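Local coordinates for diaminopimelate decarboxylase (Phaeodactylum tricornutum, PDB 7JPJ), which probably catalyses the pyridoxal 5'-phosphate-dependent decarboxylation of diaminopimelate to lysine, the final step of lysine biosynthesis, and works as a dimer, at residues T54-M59 against N98-T103; C62-I67 against A410-V415; E85-M90 against P107-A112. All blocks are in the same frame, centred on the assembly; numbering follows the deposited sequence.

Contact 1. Residues T54-M59 against N98-T103; sequences TVRYAM and NISLST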
ATOM      1  N   THR A  54      11.043  20.640  22.448  1.00 19.70           N
ATOM      2  CA  THR A  54      10.904  20.864  21.015  1.00 19.00           C
ATOM      3  C   THR A  54       9.987  19.791  20.451  1.00 18.57           C
ATOM      4  O   THR A  54      10.199  18.601  20.701  1.00 18.42           O
ATOM      5  CB  THR A  54      12.255  20.820  20.294  1.00 18.64           C
ATOM      6  OG1 THR A  54      13.161  21.737  20.916  1.00 19.06           O
ATOM      7  CG2 THR A  54      12.085  21.199  18.828  1.00 17.98           C
ATOM      8  N   VAL A  55       8.978  20.207  19.695  1.00 17.57           N
ATOM      9  CA  VAL A  55       8.046  19.288  19.054  1.00 17.17           C
ATOM     10  C   VAL A  55       8.408  19.192  17.579  1.00 16.62           C
ATOM     11  O   VAL A  55       8.453  20.208  16.874  1.00 16.76           O
ATOM     12  CB  VAL A  55       6.591  19.746  19.234  1.00 17.31           C
ATOM     13  CG1 VAL A  55       5.650  18.822  18.475  1.00 16.89           C
ATOM     14  CG2 VAL A  55       6.233  19.796  20.707  1.00 17.82           C
ATOM     15  N   ARG A  56       8.667  17.974  17.110  1.00 19.92           N
ATOM     16  CA  ARG A  56       8.956  17.708  15.707  1.00 19.48           C
ATOM     17  C   ARG A  56       7.792  16.946  15.089  1.00 19.15           C
ATOM     18  O   ARG A  56       7.339  15.942  15.645  1.00 18.11           O
ATOM     19  CB  ARG A  56      10.247  16.903  15.552  1.00 18.39           C
ATOM     20  CG  ARG A  56      11.427  17.449  16.331  1.00 18.64           C
ATOM     21  CD  ARG A  56      12.744  16.991  15.725  1.00 17.53           C
ATOM     22  NE  ARG A  56      13.430  18.087  15.052  1.00 18.25           N
ATOM     23  CZ  ARG A  56      14.527  18.677  15.514  1.00 18.39           C
ATOM     24  NH1 ARG A  56      15.068  18.272  16.649  1.00 18.22           N
ATOM     25  NH2 ARG A  56      15.087  19.671  14.840  1.00 18.84           N
ATOM     26  N   TYR A  57       7.315  17.422  13.943  1.00 17.82           N
ATOM     27  CA  TYR A  57       6.270  16.717  13.212  1.00 17.80           C
ATOM     28  C   TYR A  57       6.904  15.644  12.335  1.00 17.33           C
ATOM     29  O   TYR A  57       7.772  15.943  11.509  1.00 17.79           O
ATOM     30  CB  TYR A  57       5.453  17.690  12.364  1.00 18.03           C
ATOM     31  CG  TYR A  57       4.481  17.017  11.414  1.00 17.84           C
ATOM     32  CD1 TYR A  57       3.690  15.951  11.831  1.00 17.57           C
ATOM     33  CD2 TYR A  57       4.347  17.454  10.104  1.00 18.00           C
ATOM     34  CE1 TYR A  57       2.802  15.336  10.967  1.00 17.54           C
ATOM     35  CE2 TYR A  57       3.458  16.848   9.236  1.00 17.90           C
ATOM     36  CZ  TYR A  57       2.690  15.790   9.671  1.00 17.75           C
ATOM     37  OH  TYR A  57       1.807  15.184   8.807  1.00 17.73           O
ATOM     38  N   ALA A  58       6.476  14.398  12.520  1.00 17.65           N
ATOM     39  CA  ALA A  58       6.911  13.284  11.680  1.00 16.78           C
ATOM     40  C   ALA A  58       6.130  13.353  10.373  1.00 18.34           C
ATOM     41  O   ALA A  58       5.077  12.733  10.220  1.00 18.36           O
ATOM     42  CB  ALA A  58       6.695  11.955  12.394  1.00 15.16           C
ATOM     43  N   MET A  59       6.661  14.113   9.410  1.00 17.26           N
ATOM     44  CA  MET A  59       5.905  14.440   8.205  1.00 18.71           C
ATOM     45  C   MET A  59       5.552  13.218   7.369  1.00 18.35           C
ATOM     46  O   MET A  59       4.713  13.334   6.467  1.00 18.74           O
ATOM     47  CB  MET A  59       6.682  15.425   7.331  1.00 19.26           C
ATOM     48  CG  MET A  59       8.055  14.932   6.913  1.00 17.90           C
ATOM     49  SD  MET A  59       8.950  16.148   5.930  1.00 17.73           S
ATOM     50  CE  MET A  59       7.894  16.256   4.490  1.00 18.62           C
ATOM     51  N   ASN A  98      15.360  23.593  11.293  1.00 20.69           N
ATOM     52  CA  ASN A  98      14.188  23.018  11.937  1.00 20.96           C
ATOM     53  C   ASN A  98      13.937  21.575  11.521  1.00 20.89           C
ATOM     54  O   ASN A  98      12.959  20.975  11.980  1.00 21.09           O
ATOM     55  CB  ASN A  98      12.943  23.858  11.635  1.00 20.36           C
ATOM     56  CG  ASN A  98      12.996  25.234  12.269  1.00 20.86           C
ATOM     57  OD1 ASN A  98      14.069  25.742  12.602  1.00 21.25           O
ATOM     58  ND2 ASN A  98      11.830  25.845  12.446  1.00 20.66           N
ATOM     59  N   ILE A  99      14.788  21.005  10.674  1.00 19.65           N
ATOM     60  CA  ILE A  99      14.631  19.642  10.185  1.00 19.11           C
ATOM     61  C   ILE A  99      15.712  18.773  10.809  1.00 19.51           C
ATOM     62  O   ILE A  99      16.883  19.168  10.859  1.00 20.32           O
ATOM     63  CB  ILE A  99      14.701  19.581   8.649  1.00 19.04           C
ATOM     64  CG1 ILE A  99      13.756  20.612   8.027  1.00 18.86           C
ATOM     65  CG2 ILE A  99      14.372  18.180   8.156  1.00 18.45           C
ATOM     66  CD1 ILE A  99      13.839  20.686   6.517  1.00 18.92           C
ATOM     67  N   SER A 100      15.318  17.598  11.292  1.00 19.82           N
ATOM     68  CA  SER A 100      16.248  16.558  11.705  1.00 20.18           C
ATOM     69  C   SER A 100      15.997  15.319  10.855  1.00 20.17           C
ATOM     70  O   SER A 100      14.848  14.994  10.542  1.00 20.07           O
ATOM     71  CB  SER A 100      16.104  16.228  13.196  1.00 20.37           C
ATOM     72  OG  SER A 100      14.917  15.501  13.452  1.00 20.44           O
ATOM     73  N   LEU A 101      17.074  14.632  10.477  1.00 20.58           N
ATOM     74  CA  LEU A 101      17.005  13.506   9.547  1.00 20.60           C
ATOM     75  C   LEU A 101      17.324  12.208  10.282  1.00 20.93           C
ATOM     76  O   LEU A 101      18.452  12.009  10.747  1.00 20.97           O
ATOM     77  CB  LEU A 101      17.961  13.715   8.374  1.00 20.47           C
ATOM     78  CG  LEU A 101      18.183  12.528   7.436  1.00 20.74           C
ATOM     79  CD1 LEU A 101      16.877  12.091   6.785  1.00 20.40           C
ATOM     80  CD2 LEU A 101      19.224  12.868   6.383  1.00 20.63           C
ATOM     81  N   SER A 102      16.328  11.331  10.382  1.00 21.52           N
ATOM     82  CA  SER A 102      16.491   9.978  10.904  1.00 21.63           C
ATOM     83  C   SER A 102      15.954   9.022   9.847  1.00 22.18           C
ATOM     84  O   SER A 102      14.737   8.922   9.660  1.00 22.04           O
ATOM     85  CB  SER A 102      15.759   9.796  12.233  1.00 20.98           C
ATOM     86  OG  SER A 102      15.798  10.981  13.010  1.00 20.97           O
ATOM     87  N   THR A 103      16.854   8.325   9.156  1.00 21.42           N
ATOM     88  CA  THR A 103      16.481   7.564   7.976  1.00 21.77           C
ATOM     89  C   THR A 103      17.132   6.189   8.009  1.00 22.09           C
ATOM     90  O   THR A 103      18.190   5.996   8.612  1.00 21.93           O
ATOM     91  CB  THR A 103      16.883   8.310   6.689  1.00 21.55           C
ATOM     92  OG1 THR A 103      16.492   7.547   5.542  1.00 21.35           O
ATOM     93  CG2 THR A 103      18.387   8.550   6.649  1.00 21.66           C
TER
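Arg56 and Ser100 meet side chain to side chain between two parallel strands that are not direct neighbours: strand 77-80 runs between them, and the closest CA atoms, those of Arg56 and Ile99, stay 8.2 Å apart. The close-packed part is a serine methylene laid on a guanidinium. Ser100 CB sits over the centre of one face of the Arg56 group, 3.7 Å from CZ, while Ser100 OG lies over the same face, 3.4 Å from NE. The angle there is too poor for a hydrogen bond, and the pair is a packing contact. A turn about the CG-CD bond of Arg56 (chi3 108°) sets the flat group so that it offers this face to the serine. The strongest polar partner of Arg56 is Glu277, on the adjacent strand 275-278, which takes NH1 in a salt bridge. Toward Asn98 the fit becomes looser: Asn98 O lies near the guanidinium plane but 3.8 Å from Arg56 NH2, and Asn98 itself is partly exposed, whereas Arg56 and Ser100 are buried. Side chains of alternate strands packing inside a closed parallel sheet are characteristic of the interior of a TIM barrel, here the pyridoxal-binding barrel of the fold-type III decarboxylases.

Contact 2. Residues C62-I67 against A410-V415; sequences CPNASI and APEVLV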
ATOM      1  N   CYS A  62       1.776  12.675   6.960  1.00 19.48           N
ATOM      2  CA  CYS A  62       1.033  13.500   6.012  1.00 19.48           C
ATOM      3  C   CYS A  62       1.901  14.655   5.524  1.00 19.65           C
ATOM      4  O   CYS A  62       2.078  15.648   6.242  1.00 19.45           O
ATOM      5  CB  CYS A  62      -0.249  14.042   6.642  1.00 19.20           C
ATOM      6  SG  CYS A  62      -1.345  14.823   5.435  1.00 19.49           S
ATOM      7  N   PRO A  63       2.438  14.575   4.301  1.00 18.88           N
ATOM      8  CA  PRO A  63       3.470  15.535   3.887  1.00 19.13           C
ATOM      9  C   PRO A  63       2.965  16.732   3.093  1.00 19.01           C
ATOM     10  O   PRO A  63       3.773  17.424   2.467  1.00 19.57           O
ATOM     11  CB  PRO A  63       4.411  14.672   3.034  1.00 19.60           C
ATOM     12  CG  PRO A  63       3.563  13.503   2.559  1.00 19.40           C
ATOM     13  CD  PRO A  63       2.258  13.500   3.311  1.00 18.93           C
ATOM     14  N   ASN A  64       1.659  17.000   3.106  1.00 18.38           N
ATOM     15  CA  ASN A  64       1.135  18.139   2.359  1.00 18.49           C
ATOM     16  C   ASN A  64       1.753  19.443   2.853  1.00 18.71           C
ATOM     17  O   ASN A  64       1.914  19.660   4.057  1.00 18.41           O
ATOM     18  CB  ASN A  64      -0.388  18.207   2.476  1.00 18.46           C
ATOM     19  CG  ASN A  64      -0.993  19.271   1.573  1.00 19.15           C
ATOM     20  OD1 ASN A  64      -0.940  20.463   1.878  1.00 19.46           O
ATOM     21  ND2 ASN A  64      -1.567  18.844   0.453  1.00 19.49           N
ATOM     22  N   ALA A  65       2.095  20.319   1.903  1.00 18.61           N
ATOM     23  CA  ALA A  65       2.850  21.523   2.234  1.00 18.98           C
ATOM     24  C   ALA A  65       2.067  22.443   3.160  1.00 18.94           C
ATOM     25  O   ALA A  65       2.648  23.090   4.041  1.00 18.91           O
ATOM     26  CB  ALA A  65       3.245  22.259   0.956  1.00 19.82           C
ATOM     27  N   SER A  66       0.745  22.516   2.981  1.00 17.66           N
ATOM     28  CA  SER A  66      -0.071  23.340   3.865  1.00 18.50           C
ATOM     29  C   SER A  66       0.034  22.868   5.310  1.00 17.62           C
ATOM     30  O   SER A  66       0.106  23.686   6.234  1.00 17.97           O
ATOM     31  CB  SER A  66      -1.527  23.331   3.399  1.00 19.76           C
ATOM     32  OG  SER A  66      -1.644  23.885   2.101  1.00 20.80           O
ATOM     33  N   ILE A  67       0.045  21.552   5.528  1.00 18.77           N
ATOM     34  CA  ILE A  67       0.242  21.034   6.879  1.00 18.35           C
ATOM     35  C   ILE A  67       1.618  21.429   7.400  1.00 18.16           C
ATOM     36  O   ILE A  67       1.769  21.836   8.560  1.00 18.10           O
ATOM     37  CB  ILE A  67       0.040  19.507   6.903  1.00 17.97           C
ATOM     38  CG1 ILE A  67      -1.295  19.134   6.255  1.00 18.26           C
ATOM     39  CG2 ILE A  67       0.110  18.979   8.327  1.00 17.72           C
ATOM     40  CD1 ILE A  67      -2.507  19.651   7.003  1.00 19.00           C
ATOM     41  N   ALA A 410      -6.543  10.965  -5.034  1.00 18.92           N
ATOM     42  CA  ALA A 410      -7.631  11.815  -4.574  1.00 18.46           C
ATOM     43  C   ALA A 410      -7.119  13.208  -4.207  1.00 18.74           C
ATOM     44  O   ALA A 410      -5.980  13.365  -3.757  1.00 20.49           O
ATOM     45  CB  ALA A 410      -8.329  11.186  -3.370  1.00 18.52           C
ATOM     46  N   PRO A 411      -7.941  14.238  -4.391  1.00 18.95           N
ATOM     47  CA  PRO A 411      -7.542  15.592  -3.992  1.00 19.11           C
ATOM     48  C   PRO A 411      -7.553  15.754  -2.479  1.00 19.12           C
ATOM     49  O   PRO A 411      -7.999  14.886  -1.728  1.00 19.00           O
ATOM     50  CB  PRO A 411      -8.598  16.480  -4.655  1.00 19.25           C
ATOM     51  CG  PRO A 411      -9.787  15.601  -4.795  1.00 19.14           C
ATOM     52  CD  PRO A 411      -9.250  14.225  -5.066  1.00 18.99           C
ATOM     53  N   GLU A 412      -7.048  16.904  -2.034  1.00 20.75           N
ATOM     54  CA  GLU A 412      -7.008  17.250  -0.620  1.00 20.40           C
ATOM     55  C   GLU A 412      -7.650  18.614  -0.410  1.00 20.19           C
ATOM     56  O   GLU A 412      -7.420  19.545  -1.187  1.00 21.29           O
ATOM     57  CB  GLU A 412      -5.572  17.261  -0.084  1.00 20.26           C
ATOM     58  CG  GLU A 412      -5.024  15.884   0.243  1.00 20.65           C
ATOM     59  CD  GLU A 412      -3.529  15.900   0.515  1.00 22.12           C
ATOM     60  OE1 GLU A 412      -2.824  16.743  -0.081  1.00 21.39           O
ATOM     61  OE2 GLU A 412      -3.057  15.067   1.320  1.00 21.67           O
ATOM     62  N   VAL A 413      -8.453  18.724   0.645  1.00 18.95           N
ATOM     63  CA  VAL A 413      -9.187  19.943   0.960  1.00 20.75           C
ATOM     64  C   VAL A 413      -8.847  20.359   2.384  1.00 21.68           C
ATOM     65  O   VAL A 413      -8.653  19.509   3.260  1.00 21.72           O
ATOM     66  CB  VAL A 413     -10.709  19.742   0.789  1.00 21.24           C
ATOM     67  CG1 VAL A 413     -11.476  20.999   1.173  1.00 21.68           C
ATOM     68  CG2 VAL A 413     -11.031  19.342  -0.639  1.00 20.84           C
ATOM     69  N   LEU A 414      -8.757  21.668   2.607  1.00 20.81           N
ATOM     70  CA  LEU A 414      -8.541  22.245   3.928  1.00 21.25           C
ATOM     71  C   LEU A 414      -9.777  23.036   4.333  1.00 21.96           C
ATOM     72  O   LEU A 414     -10.260  23.873   3.564  1.00 22.39           O
ATOM     73  CB  LEU A 414      -7.305  23.147   3.930  1.00 22.39           C
ATOM     74  CG  LEU A 414      -6.726  23.560   5.284  1.00 22.19           C
ATOM     75  CD1 LEU A 414      -6.171  22.353   6.021  1.00 21.98           C
ATOM     76  CD2 LEU A 414      -5.653  24.625   5.107  1.00 22.70           C
ATOM     77  N   VAL A 415     -10.287  22.772   5.533  1.00 22.35           N
ATOM     78  CA  VAL A 415     -11.480  23.434   6.052  1.00 22.73           C
ATOM     79  C   VAL A 415     -11.040  24.413   7.134  1.00 23.41           C
ATOM     80  O   VAL A 415     -10.584  24.003   8.209  1.00 23.57           O
ATOM     81  CB  VAL A 415     -12.502  22.426   6.594  1.00 22.52           C
ATOM     82  CG1 VAL A 415     -13.862  23.080   6.728  1.00 22.96           C
ATOM     83  CG2 VAL A 415     -12.585  21.216   5.676  1.00 21.92           C
TER
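The N-cap of helix 65-73 is the element of the barrel part that meets strand 412-415 of the mixed sheet. Asn64, the capping residue, uses both ends of its amide. Its OD1 accepts the backbone N of Ser66 at 2.9 Å, with the donor tilted 23° from the carbonyl plane. Across the contact, ND2 of Asn64 donates to Glu412 OE1 at 2.5 Å, a length that is doubtful. The bond is bent, and ND2 approaches OE1 from above the carboxylate plane; amide and carboxylate are turned 65° against each other. What puts ND2 against the glutamate is the first torsion of Asn64, with CG opposite the backbone N (chi1 -173°), and Glu412 comes to meet it on a chain extended beyond CG. OE2 of Glu412 is hydrogen-bonded to Tyr32 and Ser397, and it passes 4.5 Å from Cys62 SG. Glu437 of the second subunit packs on Asn64, setting the cap beside the dimer interface. Glu412 is buried, yet both of its oxygens have partners. The hydroxyl and amide groups, together with a long, weak ion pair with Arg425, would favour a charged carboxylate, and the capping bond probably fixes the rotation of the amide that donates to it.

Contact 3. Residues E85-M90 against P107-A112; sequences EVRRAM and PEDFAA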
ATOM      1  N   GLU A  85      12.237  13.786   1.998  1.00 18.63           N
ATOM      2  CA  GLU A  85      11.405  14.573   2.900  1.00 18.38           C
ATOM      3  C   GLU A  85      12.122  15.836   3.356  1.00 19.02           C
ATOM      4  O   GLU A  85      11.476  16.866   3.587  1.00 18.64           O
ATOM      5  CB  GLU A  85      10.991  13.727   4.102  1.00 18.97           C
ATOM      6  CG  GLU A  85       9.925  12.691   3.791  1.00 18.17           C
ATOM      7  CD  GLU A  85       9.443  11.957   5.027  1.00 18.65           C
ATOM      8  OE1 GLU A  85      10.052  12.135   6.105  1.00 20.04           O
ATOM      9  OE2 GLU A  85       8.454  11.201   4.920  1.00 17.73           O
ATOM     10  N   VAL A  86      13.448  15.782   3.492  1.00 18.33           N
ATOM     11  CA  VAL A  86      14.208  16.981   3.832  1.00 18.83           C
ATOM     12  C   VAL A  86      14.057  18.024   2.734  1.00 18.51           C
ATOM     13  O   VAL A  86      13.720  19.184   2.995  1.00 18.69           O
ATOM     14  CB  VAL A  86      15.689  16.636   4.074  1.00 19.66           C
ATOM     15  CG1 VAL A  86      16.475  17.892   4.413  1.00 20.14           C
ATOM     16  CG2 VAL A  86      15.825  15.601   5.174  1.00 20.71           C
ATOM     17  N   ARG A  87      14.295  17.619   1.484  1.00 20.29           N
ATOM     18  CA  ARG A  87      14.156  18.544   0.364  1.00 20.53           C
ATOM     19  C   ARG A  87      12.707  18.962   0.160  1.00 20.08           C
ATOM     20  O   ARG A  87      12.445  20.064  -0.337  1.00 20.42           O
ATOM     21  CB  ARG A  87      14.713  17.908  -0.910  1.00 20.74           C
ATOM     22  CG  ARG A  87      16.232  17.817  -0.961  1.00 21.64           C
ATOM     23  CD  ARG A  87      16.753  18.063  -2.373  1.00 22.39           C
ATOM     24  NE  ARG A  87      18.205  17.933  -2.465  1.00 23.28           N
ATOM     25  CZ  ARG A  87      19.058  18.952  -2.377  1.00 24.20           C
ATOM     26  NH1 ARG A  87      18.606  20.185  -2.190  1.00 24.26           N
ATOM     27  NH2 ARG A  87      20.365  18.738  -2.477  1.00 24.86           N
ATOM     28  N   ARG A  88      11.756  18.105   0.533  1.00 19.72           N
ATOM     29  CA  ARG A  88      10.346  18.456   0.401  1.00 19.36           C
ATOM     30  C   ARG A  88       9.947  19.519   1.419  1.00 19.42           C
ATOM     31  O   ARG A  88       9.270  20.497   1.079  1.00 19.59           O
ATOM     32  CB  ARG A  88       9.485  17.201   0.554  1.00 18.73           C
ATOM     33  CG  ARG A  88       8.021  17.381   0.197  1.00 18.46           C
ATOM     34  CD  ARG A  88       7.289  16.045   0.222  1.00 17.97           C
ATOM     35  NE  ARG A  88       5.908  16.162  -0.242  1.00 17.85           N
ATOM     36  CZ  ARG A  88       5.096  15.128  -0.439  1.00 17.56           C
ATOM     37  NH1 ARG A  88       5.522  13.893  -0.216  1.00 17.31           N
ATOM     38  NH2 ARG A  88       3.856  15.328  -0.859  1.00 17.59           N
ATOM     39  N   ALA A  89      10.363  19.345   2.679  1.00 19.25           N
ATOM     40  CA  ALA A  89      10.010  20.307   3.717  1.00 19.41           C
ATOM     41  C   ALA A  89      10.602  21.677   3.434  1.00 20.07           C
ATOM     42  O   ALA A  89       9.983  22.700   3.748  1.00 20.16           O
ATOM     43  CB  ALA A  89      10.475  19.810   5.086  1.00 19.55           C
ATOM     44  N   MET A  90      11.796  21.721   2.842  1.00 19.71           N
ATOM     45  CA  MET A  90      12.401  23.006   2.525  1.00 20.39           C
ATOM     46  C   MET A  90      11.657  23.705   1.397  1.00 20.48           C
ATOM     47  O   MET A  90      11.693  24.937   1.302  1.00 21.04           O
ATOM     48  CB  MET A  90      13.875  22.817   2.174  1.00 20.94           C
ATOM     49  CG  MET A  90      14.743  22.545   3.389  1.00 21.14           C
ATOM     50  SD  MET A  90      16.503  22.527   3.020  1.00 22.48           S
ATOM     51  CE  MET A  90      16.559  21.266   1.747  1.00 22.04           C
ATOM     52  N   PRO A 107      20.962   9.398   2.281  1.00 26.16           N
ATOM     53  CA  PRO A 107      21.041   9.789   0.869  1.00 25.48           C
ATOM     54  C   PRO A 107      22.466  10.110   0.452  1.00 25.75           C
ATOM     55  O   PRO A 107      23.308  10.501   1.265  1.00 26.21           O
ATOM     56  CB  PRO A 107      20.148  11.031   0.796  1.00 24.34           C
ATOM     57  CG  PRO A 107      20.201  11.600   2.171  1.00 24.72           C
ATOM     58  CD  PRO A 107      20.288  10.419   3.100  1.00 25.59           C
ATOM     59  N   GLU A 108      22.730   9.944  -0.848  1.00 32.52           N
ATOM     60  CA  GLU A 108      24.065  10.208  -1.368  1.00 32.88           C
ATOM     61  C   GLU A 108      24.444  11.680  -1.268  1.00 32.53           C
ATOM     62  O   GLU A 108      25.631  12.006  -1.369  1.00 33.48           O
ATOM     63  CB  GLU A 108      24.176   9.741  -2.823  1.00 32.61           C
ATOM     64  CG  GLU A 108      25.611   9.456  -3.274  1.00 33.21           C
ATOM     65  CD  GLU A 108      25.812   9.615  -4.778  1.00 33.70           C
ATOM     66  OE1 GLU A 108      26.003  10.762  -5.240  1.00 34.55           O
ATOM     67  OE2 GLU A 108      25.789   8.590  -5.497  1.00 32.97           O
ATOM     68  N   ASP A 109      23.471  12.571  -1.067  1.00 28.65           N
ATOM     69  CA  ASP A 109      23.718  14.002  -0.940  1.00 28.66           C
ATOM     70  C   ASP A 109      23.487  14.498   0.487  1.00 28.47           C
ATOM     71  O   ASP A 109      23.028  15.625   0.696  1.00 27.94           O
ATOM     72  CB  ASP A 109      22.845  14.781  -1.925  1.00 28.01           C
ATOM     73  CG  ASP A 109      21.363  14.669  -1.607  1.00 26.98           C
ATOM     74  OD1 ASP A 109      20.939  13.597  -1.121  1.00 26.69           O
ATOM     75  OD2 ASP A 109      20.625  15.653  -1.839  1.00 26.74           O
ATOM     76  N   PHE A 110      23.804  13.664   1.481  1.00 25.04           N
ATOM     77  CA  PHE A 110      23.575  14.058   2.868  1.00 25.10           C
ATOM     78  C   PHE A 110      24.454  15.239   3.263  1.00 25.40           C
ATOM     79  O   PHE A 110      24.029  16.109   4.033  1.00 25.23           O
ATOM     80  CB  PHE A 110      23.816  12.868   3.798  1.00 25.87           C
ATOM     81  CG  PHE A 110      25.267  12.536   3.996  1.00 26.41           C
ATOM     82  CD1 PHE A 110      25.936  11.740   3.081  1.00 26.92           C
ATOM     83  CD2 PHE A 110      25.967  13.021   5.091  1.00 26.77           C
ATOM     84  CE1 PHE A 110      27.271  11.432   3.253  1.00 27.80           C
ATOM     85  CE2 PHE A 110      27.309  12.717   5.267  1.00 27.65           C
ATOM     86  CZ  PHE A 110      27.959  11.921   4.346  1.00 28.09           C
ATOM     87  N   ALA A 111      25.681  15.293   2.737  1.00 23.77           N
ATOM     88  CA  ALA A 111      26.595  16.376   3.087  1.00 24.91           C
ATOM     89  C   ALA A 111      26.039  17.727   2.661  1.00 24.82           C
ATOM     90  O   ALA A 111      26.204  18.726   3.371  1.00 25.30           O
ATOM     91  CB  ALA A 111      27.964  16.131   2.451  1.00 26.16           C
ATOM     92  N   ALA A 112      25.377  17.780   1.503  1.00 24.38           N
ATOM     93  CA  ALA A 112      24.762  19.029   1.065  1.00 24.29           C
ATOM     94  C   ALA A 112      23.678  19.475   2.036  1.00 23.47           C
ATOM     95  O   ALA A 112      23.565  20.666   2.351  1.00 23.80           O
ATOM     96  CB  ALA A 112      24.190  18.863  -0.343  1.00 23.86           C
TER
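Arg87 leaves its helix with CG anti to the carbonyl carbon and then bends at chi2 (-143°), which sends the guanidinium across to Asp109 at the start of the next helix. In Asp109, CG lies between the backbone N and the carbonyl carbon, which brings OD2 to the arginine. The two chains approach from opposite directions and form a salt bridge that rests on one oxygen. Asp109 OD2 accepts from Arg87 NH2 at 3.2 Å, with an N-H...O angle of 144°, and more weakly from NE at 3.4 Å. The oxygen sits at the NE/NH2 edge, near the guanidinium plane, and meets NH2 with its anti lone pair; the two flat groups are 29° apart. Ala112 adds a light touch, its CB 4.4 Å from Arg87 NH2. Although Asp109 occupies the N-cap position of helix 110-116, its side chain makes no capping bond and is turned to the arginine instead. The pair lies at the surface, where water probably weakens the attraction, and a sulfate ion, likely from the crystallisation liquor, is bound about 5 Å from the arginine side chain. Further in, Val86 packs on Leu113 and Met90 on Met116, while Leu430 of the second subunit lies against Arg87. The bridge thus ties together, at the surface, two neighbouring helices of the outer layer of a beta/alpha barrel, linked in the chain through barrel strand 99-101.

Overall arrangement
Five of the six segments lie in the barrel part of the chain, while 410-415 belongs to the mixed sheet. Along the sequence, contact 1 alternates with contacts 2 and 3, whereas contact 3 falls wholly between the two segments of contact 2. Contact 1 lies within the parallel barrel sheet; contact 3, 13 Å away between centres, belongs to the helices outside it, and Ile99 CD1 joins them by packing 3.8 Å from Ala89 CB. Contact 2, 19 Å from contact 1, ties the barrel to the mixed sheet and is linked through a probable hydrogen bond, Tyr57 OH to Cys62 O. Contacts 2 and 3, 22 Å apart, both border the second subunit, whereas contact 1 lies inside the barrel.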